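Local coordinates for protein succinate dehydrogenase subunit A (Mycolicibacterium smegmatis, PDB 7D6V) that serves as the FAD-carrying flavoprotein subunit of a mycobacterial succinate dehydrogenase and probably oxidises succinate, passing the electrons on to its iron-sulfur partner, at residues A56-H70 with E88-E100. Numbering follows the deposited sequence.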
ATOM      1  N   ALA A  56     -12.113  -0.117 -19.437  1.00 13.90           N
ATOM      2  CA  ALA A  56     -13.470  -0.631 -19.545  1.00 13.90           C
ATOM      3  C   ALA A  56     -14.326   0.393 -20.268  1.00 13.90           C
ATOM      4  O   ALA A  56     -14.370   1.558 -19.868  1.00 13.90           O
ATOM      5  CB  ALA A  56     -14.057  -0.941 -18.166  1.00 13.90           C
ATOM      6  N   ALA A  57     -15.013  -0.046 -21.323  1.00 13.56           N
ATOM      7  CA  ALA A  57     -15.839   0.842 -22.140  1.00 13.56           C
ATOM      8  C   ALA A  57     -17.158   1.131 -21.420  1.00 13.56           C
ATOM      9  O   ALA A  57     -18.247   0.753 -21.854  1.00 13.56           O
ATOM     10  CB  ALA A  57     -16.074   0.235 -23.515  1.00 13.56           C
ATOM     11  N   MET A  58     -17.037   1.828 -20.291  1.00 14.54           N
ATOM     12  CA  MET A  58     -18.201   2.246 -19.522  1.00 14.54           C
ATOM     13  C   MET A  58     -18.877   3.481 -20.100  1.00 14.54           C
ATOM     14  O   MET A  58     -20.048   3.725 -19.791  1.00 14.54           O
ATOM     15  CB  MET A  58     -17.802   2.502 -18.068  1.00 14.54           C
ATOM     16  CG  MET A  58     -17.442   1.241 -17.306  1.00 14.54           C
ATOM     17  SD  MET A  58     -17.112   1.514 -15.559  1.00 14.54           S
ATOM     18  CE  MET A  58     -15.806   2.728 -15.647  1.00 14.54           C
ATOM     19  N   ARG A  59     -18.167   4.259 -20.920  1.00 14.53           N
ATOM     20  CA  ARG A  59     -18.700   5.437 -21.608  1.00 14.53           C
ATOM     21  C   ARG A  59     -19.074   6.557 -20.643  1.00 14.53           C
ATOM     22  O   ARG A  59     -19.935   7.382 -20.949  1.00 14.53           O
ATOM     23  CB  ARG A  59     -19.901   5.080 -22.491  1.00 14.53           C
ATOM     24  CG  ARG A  59     -19.603   4.046 -23.553  1.00 14.53           C
ATOM     25  CD  ARG A  59     -20.859   3.320 -23.985  1.00 14.53           C
ATOM     26  NE  ARG A  59     -21.665   4.115 -24.904  1.00 14.53           N
ATOM     27  CZ  ARG A  59     -22.976   4.296 -24.785  1.00 14.53           C
ATOM     28  NH1 ARG A  59     -23.633   3.740 -23.779  1.00 14.53           N
ATOM     29  NH2 ARG A  59     -23.630   5.034 -25.668  1.00 14.53           N
ATOM     30  N   ASN A  60     -18.427   6.606 -19.479  1.00 14.69           N
ATOM     31  CA  ASN A  60     -18.766   7.620 -18.487  1.00 14.69           C
ATOM     32  C   ASN A  60     -18.285   9.000 -18.912  1.00 14.69           C
ATOM     33  O   ASN A  60     -18.981   9.998 -18.696  1.00 14.69           O
ATOM     34  CB  ASN A  60     -18.173   7.249 -17.130  1.00 14.69           C
ATOM     35  CG  ASN A  60     -18.803   6.015 -16.542  1.00 14.69           C
ATOM     36  OD1 ASN A  60     -19.897   5.615 -16.933  1.00 14.69           O
ATOM     37  ND2 ASN A  60     -18.115   5.398 -15.594  1.00 14.69           N
ATOM     38  N   VAL A  61     -17.097   9.080 -19.509  1.00 15.01           N
ATOM     39  CA  VAL A  61     -16.542  10.374 -19.892  1.00 15.01           C
ATOM     40  C   VAL A  61     -17.149  10.850 -21.204  1.00 15.01           C
ATOM     41  O   VAL A  61     -17.752  11.927 -21.271  1.00 15.01           O
ATOM     42  CB  VAL A  61     -15.006  10.302 -19.969  1.00 15.01           C
ATOM     43  CG1 VAL A  61     -14.453  11.551 -20.631  1.00 15.01           C
ATOM     44  CG2 VAL A  61     -14.421  10.130 -18.580  1.00 15.01           C
ATOM     45  N   ASN A  62     -17.005  10.061 -22.265  1.00 15.25           N
ATOM     46  CA  ASN A  62     -17.714  10.327 -23.506  1.00 15.25           C
ATOM     47  C   ASN A  62     -18.391   9.055 -23.993  1.00 15.25           C
ATOM     48  O   ASN A  62     -17.894   7.944 -23.794  1.00 15.25           O
ATOM     49  CB  ASN A  62     -16.795  10.899 -24.599  1.00 15.25           C
ATOM     50  CG  ASN A  62     -15.812   9.889 -25.133  1.00 15.25           C
ATOM     51  OD1 ASN A  62     -15.418   8.957 -24.438  1.00 15.25           O
ATOM     52  ND2 ASN A  62     -15.423  10.061 -26.387  1.00 15.25           N
ATOM     53  N   THR A  63     -19.536   9.238 -24.642  1.00 15.65           N
ATOM     54  CA  THR A  63     -20.441   8.148 -24.976  1.00 15.65           C
ATOM     55  C   THR A  63     -20.193   7.553 -26.353  1.00 15.65           C
ATOM     56  O   THR A  63     -20.924   6.641 -26.753  1.00 15.65           O
ATOM     57  CB  THR A  63     -21.888   8.633 -24.884  1.00 15.65           C
ATOM     58  OG1 THR A  63     -22.151   9.556 -25.948  1.00 15.65           O
ATOM     59  CG2 THR A  63     -22.125   9.323 -23.557  1.00 15.65           C
ATOM     60  N   LYS A  64     -19.194   8.038 -27.088  1.00 14.95           N
ATOM     61  CA  LYS A  64     -18.867   7.461 -28.385  1.00 14.95           C
ATOM     62  C   LYS A  64     -18.092   6.158 -28.270  1.00 14.95           C
ATOM     63  O   LYS A  64     -17.890   5.484 -29.284  1.00 14.95           O
ATOM     64  CB  LYS A  64     -18.062   8.457 -29.220  1.00 14.95           C
ATOM     65  CG  LYS A  64     -18.912   9.411 -30.036  1.00 14.95           C
ATOM     66  CD  LYS A  64     -18.058  10.211 -31.000  1.00 14.95           C
ATOM     67  CE  LYS A  64     -16.855  10.817 -30.297  1.00 14.95           C
ATOM     68  NZ  LYS A  64     -15.836  11.319 -31.258  1.00 14.95           N
ATOM     69  N   ASP A  65     -17.655   5.795 -27.070  1.00 13.94           N
ATOM     70  CA  ASP A  65     -16.949   4.542 -26.870  1.00 13.94           C
ATOM     71  C   ASP A  65     -17.900   3.357 -26.996  1.00 13.94           C
ATOM     72  O   ASP A  65     -19.111   3.466 -26.790  1.00 13.94           O
ATOM     73  CB  ASP A  65     -16.276   4.525 -25.501  1.00 13.94           C
ATOM     74  CG  ASP A  65     -15.030   3.677 -25.479  1.00 13.94           C
ATOM     75  OD1 ASP A  65     -14.699   3.079 -26.521  1.00 13.94           O
ATOM     76  OD2 ASP A  65     -14.381   3.606 -24.420  1.00 13.94           O
ATOM     77  N   SER A  66     -17.328   2.211 -27.346  1.00 13.39           N
ATOM     78  CA  SER A  66     -18.073   0.965 -27.446  1.00 13.39           C
ATOM     79  C   SER A  66     -17.087  -0.178 -27.271  1.00 13.39           C
ATOM     80  O   SER A  66     -15.874   0.030 -27.227  1.00 13.39           O
ATOM     81  CB  SER A  66     -18.818   0.859 -28.779  1.00 13.39           C
ATOM     82  OG  SER A  66     -17.951   1.069 -29.876  1.00 13.39           O
ATOM     83  N   TRP A  67     -17.623  -1.394 -27.153  1.00 13.42           N
ATOM     84  CA  TRP A  67     -16.745  -2.553 -27.065  1.00 13.42           C
ATOM     85  C   TRP A  67     -16.059  -2.840 -28.392  1.00 13.42           C
ATOM     86  O   TRP A  67     -14.987  -3.448 -28.397  1.00 13.42           O
ATOM     87  CB  TRP A  67     -17.517  -3.784 -26.569  1.00 13.42           C
ATOM     88  CG  TRP A  67     -18.451  -4.408 -27.565  1.00 13.42           C
ATOM     89  CD1 TRP A  67     -19.796  -4.223 -27.649  1.00 13.42           C
ATOM     90  CD2 TRP A  67     -18.111  -5.338 -28.601  1.00 13.42           C
ATOM     91  NE1 TRP A  67     -20.313  -4.963 -28.679  1.00 13.42           N
ATOM     92  CE2 TRP A  67     -19.298  -5.657 -29.280  1.00 13.42           C
ATOM     93  CE3 TRP A  67     -16.915  -5.923 -29.025  1.00 13.42           C
ATOM     94  CZ2 TRP A  67     -19.326  -6.536 -30.360  1.00 13.42           C
ATOM     95  CZ3 TRP A  67     -16.945  -6.791 -30.094  1.00 13.42           C
ATOM     96  CH2 TRP A  67     -18.141  -7.090 -30.749  1.00 13.42           C
ATOM     97  N   GLN A  68     -16.643  -2.412 -29.511  1.00 13.42           N
ATOM     98  CA  GLN A  68     -15.977  -2.552 -30.802  1.00 13.42           C
ATOM     99  C   GLN A  68     -14.710  -1.706 -30.868  1.00 13.42           C
ATOM    100  O   GLN A  68     -13.676  -2.162 -31.370  1.00 13.42           O
ATOM    101  CB  GLN A  68     -16.936  -2.164 -31.924  1.00 13.42           C
ATOM    102  CG  GLN A  68     -18.026  -3.180 -32.191  1.00 13.42           C
ATOM    103  CD  GLN A  68     -19.322  -2.851 -31.479  1.00 13.42           C
ATOM    104  OE1 GLN A  68     -19.336  -2.115 -30.495  1.00 13.42           O
ATOM    105  NE2 GLN A  68     -20.421  -3.398 -31.976  1.00 13.42           N
ATOM    106  N   VAL A  69     -14.775  -0.471 -30.368  1.00 13.52           N
ATOM    107  CA  VAL A  69     -13.604   0.403 -30.375  1.00 13.52           C
ATOM    108  C   VAL A  69     -12.508  -0.165 -29.482  1.00 13.52           C
ATOM    109  O   VAL A  69     -11.331  -0.190 -29.858  1.00 13.52           O
ATOM    110  CB  VAL A  69     -14.004   1.828 -29.950  1.00 13.52           C
ATOM    111  CG1 VAL A  69     -12.788   2.731 -29.903  1.00 13.52           C
ATOM    112  CG2 VAL A  69     -15.045   2.386 -30.897  1.00 13.52           C
ATOM    113  N   HIS A  70     -12.879  -0.631 -28.289  1.00 13.45           N
ATOM    114  CA  HIS A  70     -11.908  -1.237 -27.384  1.00 13.45           C
ATOM    115  C   HIS A  70     -11.307  -2.500 -27.989  1.00 13.45           C
ATOM    116  O   HIS A  70     -10.107  -2.755 -27.851  1.00 13.45           O
ATOM    117  CB  HIS A  70     -12.579  -1.538 -26.045  1.00 13.45           C
ATOM    118  CG  HIS A  70     -11.624  -1.871 -24.942  1.00 13.45           C
ATOM    119  ND1 HIS A  70     -12.032  -2.041 -23.637  1.00 13.45           N
ATOM    120  CD2 HIS A  70     -10.285  -2.060 -24.944  1.00 13.45           C
ATOM    121  CE1 HIS A  70     -10.985  -2.323 -22.885  1.00 13.45           C
ATOM    122  NE2 HIS A  70      -9.912  -2.340 -23.653  1.00 13.45           N
ATOM    123  N   GLU A  88     -12.232  -9.948 -27.805  1.00 16.51           N
ATOM    124  CA  GLU A  88     -13.631  -9.550 -27.924  1.00 16.51           C
ATOM    125  C   GLU A  88     -14.376  -9.757 -26.616  1.00 16.51           C
ATOM    126  O   GLU A  88     -15.163  -8.900 -26.190  1.00 16.51           O
ATOM    127  CB  GLU A  88     -14.301 -10.340 -29.044  1.00 16.51           C
ATOM    128  CG  GLU A  88     -15.813 -10.275 -29.025  1.00 16.51           C
ATOM    129  CD  GLU A  88     -16.453 -11.438 -29.748  1.00 16.51           C
ATOM    130  OE1 GLU A  88     -15.791 -12.485 -29.894  1.00 16.51           O
ATOM    131  OE2 GLU A  88     -17.617 -11.306 -30.174  1.00 16.51           O
ATOM    132  N   LEU A  89     -14.128 -10.887 -25.958  1.00 15.28           N
ATOM    133  CA  LEU A  89     -14.848 -11.216 -24.740  1.00 15.28           C
ATOM    134  C   LEU A  89     -14.458 -10.270 -23.610  1.00 15.28           C
ATOM    135  O   LEU A  89     -15.318  -9.804 -22.853  1.00 15.28           O
ATOM    136  CB  LEU A  89     -14.554 -12.674 -24.399  1.00 15.28           C
ATOM    137  CG  LEU A  89     -15.368 -13.496 -23.421  1.00 15.28           C
ATOM    138  CD1 LEU A  89     -16.768 -13.632 -23.962  1.00 15.28           C
ATOM    139  CD2 LEU A  89     -14.719 -14.857 -23.322  1.00 15.28           C
ATOM    140  N   HIS A  90     -13.167  -9.940 -23.516  1.00 14.84           N
ATOM    141  CA  HIS A  90     -12.711  -8.947 -22.551  1.00 14.84           C
ATOM    142  C   HIS A  90     -13.302  -7.576 -22.842  1.00 14.84           C
ATOM    143  O   HIS A  90     -13.676  -6.847 -21.919  1.00 14.84           O
ATOM    144  CB  HIS A  90     -11.185  -8.882 -22.561  1.00 14.84           C
ATOM    145  CG  HIS A  90     -10.619  -7.708 -21.827  1.00 14.84           C
ATOM    146  ND1 HIS A  90     -10.347  -6.506 -22.444  1.00 14.84           N
ATOM    147  CD2 HIS A  90     -10.238  -7.561 -20.537  1.00 14.84           C
ATOM    148  CE1 HIS A  90      -9.840  -5.664 -21.562  1.00 14.84           C
ATOM    149  NE2 HIS A  90      -9.763  -6.280 -20.398  1.00 14.84           N
ATOM    150  N   ALA A  91     -13.380  -7.201 -24.121  1.00 14.64           N
ATOM    151  CA  ALA A  91     -13.933  -5.900 -24.470  1.00 14.64           C
ATOM    152  C   ALA A  91     -15.394  -5.792 -24.063  1.00 14.64           C
ATOM    153  O   ALA A  91     -15.817  -4.770 -23.511  1.00 14.64           O
ATOM    154  CB  ALA A  91     -13.776  -5.646 -25.968  1.00 14.64           C
ATOM    155  N   GLN A  92     -16.183  -6.833 -24.313  1.00 14.84           N
ATOM    156  CA  GLN A  92     -17.607  -6.727 -24.034  1.00 14.84           C
ATOM    157  C   GLN A  92     -17.991  -7.146 -22.620  1.00 14.84           C
ATOM    158  O   GLN A  92     -19.156  -6.985 -22.248  1.00 14.84           O
ATOM    159  CB  GLN A  92     -18.422  -7.531 -25.052  1.00 14.84           C
ATOM    160  CG  GLN A  92     -18.105  -8.997 -25.128  1.00 14.84           C
ATOM    161  CD  GLN A  92     -18.578  -9.614 -26.426  1.00 14.84           C
ATOM    162  OE1 GLN A  92     -19.048  -8.915 -27.320  1.00 14.84           O
ATOM    163  NE2 GLN A  92     -18.461 -10.932 -26.535  1.00 14.84           N
ATOM    164  N   GLU A  93     -17.059  -7.655 -21.815  1.00 14.78           N
ATOM    165  CA  GLU A  93     -17.369  -8.004 -20.435  1.00 14.78           C
ATOM    166  C   GLU A  93     -16.634  -7.156 -19.405  1.00 14.78           C
ATOM    167  O   GLU A  93     -16.856  -7.343 -18.206  1.00 14.78           O
ATOM    168  CB  GLU A  93     -17.068  -9.483 -20.185  1.00 14.78           C
ATOM    169  CG  GLU A  93     -17.905 -10.430 -21.018  1.00 14.78           C
ATOM    170  CD  GLU A  93     -17.647 -11.876 -20.675  1.00 14.78           C
ATOM    171  OE1 GLU A  93     -16.749 -12.137 -19.850  1.00 14.78           O
ATOM    172  OE2 GLU A  93     -18.343 -12.753 -21.225  1.00 14.78           O
ATOM    173  N   ALA A  94     -15.773  -6.238 -19.828  1.00 14.35           N
ATOM    174  CA  ALA A  94     -14.986  -5.436 -18.896  1.00 14.35           C
ATOM    175  C   ALA A  94     -15.820  -4.459 -18.065  1.00 14.35           C
ATOM    176  O   ALA A  94     -15.585  -4.355 -16.856  1.00 14.35           O
ATOM    177  CB  ALA A  94     -13.885  -4.676 -19.639  1.00 14.35           C
ATOM    178  N   PRO A  95     -16.768  -3.708 -18.646  1.00 14.58           N
ATOM    179  CA  PRO A  95     -17.538  -2.766 -17.814  1.00 14.58           C
ATOM    180  C   PRO A  95     -18.323  -3.427 -16.694  1.00 14.58           C
ATOM    181  O   PRO A  95     -18.456  -2.838 -15.615  1.00 14.58           O
ATOM    182  CB  PRO A  95     -18.468  -2.089 -18.828  1.00 14.58           C
ATOM    183  CG  PRO A  95     -17.784  -2.237 -20.119  1.00 14.58           C
ATOM    184  CD  PRO A  95     -17.127  -3.567 -20.069  1.00 14.58           C
ATOM    185  N   ASP A  96     -18.846  -4.635 -16.919  1.00 15.30           N
ATOM    186  CA  ASP A  96     -19.619  -5.317 -15.887  1.00 15.30           C
ATOM    187  C   ASP A  96     -18.766  -5.629 -14.665  1.00 15.30           C
ATOM    188  O   ASP A  96     -19.217  -5.464 -13.526  1.00 15.30           O
ATOM    189  CB  ASP A  96     -20.221  -6.602 -16.449  1.00 15.30           C
ATOM    190  CG  ASP A  96     -21.399  -6.344 -17.357  1.00 15.30           C
ATOM    191  OD1 ASP A  96     -22.173  -5.406 -17.079  1.00 15.30           O
ATOM    192  OD2 ASP A  96     -21.552  -7.084 -18.350  1.00 15.30           O
ATOM    193  N   ARG A  97     -17.535  -6.093 -14.882  1.00 14.08           N
ATOM    194  CA  ARG A  97     -16.669  -6.443 -13.762  1.00 14.08           C
ATOM    195  C   ARG A  97     -16.285  -5.211 -12.956  1.00 14.08           C
ATOM    196  O   ARG A  97     -16.269  -5.247 -11.720  1.00 14.08           O
ATOM    197  CB  ARG A  97     -15.427  -7.171 -14.273  1.00 14.08           C
ATOM    198  CG  ARG A  97     -15.728  -8.304 -15.243  1.00 14.08           C
ATOM    199  CD  ARG A  97     -16.188  -9.570 -14.530  1.00 14.08           C
ATOM    200  NE  ARG A  97     -17.607  -9.531 -14.186  1.00 14.08           N
ATOM    201  CZ  ARG A  97     -18.593  -9.818 -15.029  1.00 14.08           C
ATOM    202  NH1 ARG A  97     -18.323 -10.168 -16.276  1.00 14.08           N
ATOM    203  NH2 ARG A  97     -19.851  -9.754 -14.625  1.00 14.08           N
ATOM    204  N   VAL A  98     -16.000  -4.101 -13.637  1.00 14.59           N
ATOM    205  CA  VAL A  98     -15.680  -2.864 -12.934  1.00 14.59           C
ATOM    206  C   VAL A  98     -16.888  -2.367 -12.153  1.00 14.59           C
ATOM    207  O   VAL A  98     -16.760  -1.896 -11.018  1.00 14.59           O
ATOM    208  CB  VAL A  98     -15.167  -1.804 -13.926  1.00 14.59           C
ATOM    209  CG1 VAL A  98     -14.779  -0.536 -13.190  1.00 14.59           C
ATOM    210  CG2 VAL A  98     -13.987  -2.347 -14.704  1.00 14.59           C
ATOM    211  N   TRP A  99     -18.081  -2.462 -12.744  1.00 15.46           N
ATOM    212  CA  TRP A  99     -19.282  -2.025 -12.039  1.00 15.46           C
ATOM    213  C   TRP A  99     -19.549  -2.875 -10.807  1.00 15.46           C
ATOM    214  O   TRP A  99     -19.937  -2.351  -9.759  1.00 15.46           O
ATOM    215  CB  TRP A  99     -20.487  -2.053 -12.973  1.00 15.46           C
ATOM    216  CG  TRP A  99     -20.583  -0.850 -13.829  1.00 15.46           C
ATOM    217  CD1 TRP A  99     -20.194   0.412 -13.507  1.00 15.46           C
ATOM    218  CD2 TRP A  99     -21.103  -0.787 -15.157  1.00 15.46           C
ATOM    219  NE1 TRP A  99     -20.438   1.262 -14.555  1.00 15.46           N
ATOM    220  CE2 TRP A  99     -20.996   0.548 -15.582  1.00 15.46           C
ATOM    221  CE3 TRP A  99     -21.650  -1.730 -16.029  1.00 15.46           C
ATOM    222  CZ2 TRP A  99     -21.415   0.965 -16.838  1.00 15.46           C
ATOM    223  CZ3 TRP A  99     -22.063  -1.315 -17.275  1.00 15.46           C
ATOM    224  CH2 TRP A  99     -21.944   0.021 -17.669  1.00 15.46           C
ATOM    225  N   GLU A 100     -19.362  -4.190 -10.910  1.00 14.66           N
ATOM    226  CA  GLU A 100     -19.589  -5.036  -9.747  1.00 14.66           C
ATOM    227  C   GLU A 100     -18.466  -4.932  -8.727  1.00 14.66           C
ATOM    228  O   GLU A 100     -18.651  -5.358  -7.585  1.00 14.66           O
ATOM    229  CB  GLU A 100     -19.789  -6.494 -10.167  1.00 14.66           C
ATOM    230  CG  GLU A 100     -18.550  -7.204 -10.647  1.00 14.66           C
ATOM    231  CD  GLU A 100     -18.868  -8.516 -11.332  1.00 14.66           C
ATOM    232  OE1 GLU A 100     -20.052  -8.750 -11.649  1.00 14.66           O
ATOM    233  OE2 GLU A 100     -17.935  -9.315 -11.550  1.00 14.66           O
TER
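The indole of W67 lies between two glutamine side chains: Q68 CD rests on one face, nearer the rim, while Q92 OE1 sits over the centre of the other. The Q92 amide plane is turned 62° from the W67 ring, and Q92 CB makes a CH-pi contact 4.3 Å from the centroid of the five-membered ring. W67 CG stands between the backbone N and carbonyl carbon (chi1 74°), which lays the ring alongside helix 84-102. A91 CB comes at the ring's edge and also touches W67 O at 3.5 Å; a residue this small lets the two helices approach closely. On the W99 ring, M58 CG and P95 O share one face, both toward the rim, and M58 SD makes an oblique Met-aromatic contact, 3.5 Å from W99 NE1. M58 SD also lies 3.9 Å from V98 CG1, carried there by an extended chi2. H70 and H90 meet obliquely, their planes at 77° and their CE1 atoms 3.8 Å apart, with H70 NE2 in plane at the H90 edge. H70 NE2 is hydrogen-bonded to N427 OD1 and H90 NE2 to S430 OG.

Between the two indoles, A56 CB packs against V98 CG2 at 3.7 Å and P95 CG rests on A57 O. P95, lacking an N-H, suits the kink in its helix.

No hydrogen bond joins the segments; van der Waals packing, two backbone oxygens included, joins a loop and the start of helix 67-76 to helix 84-102. W99 also packs against G127 of the iron-sulfur subunit, a separate chain, and the side chain of H90 is about 9 Å from the bound FAD, placing this helix-loop packing within the FAD-binding domain of a succinate dehydrogenase/fumarate reductase flavoprotein.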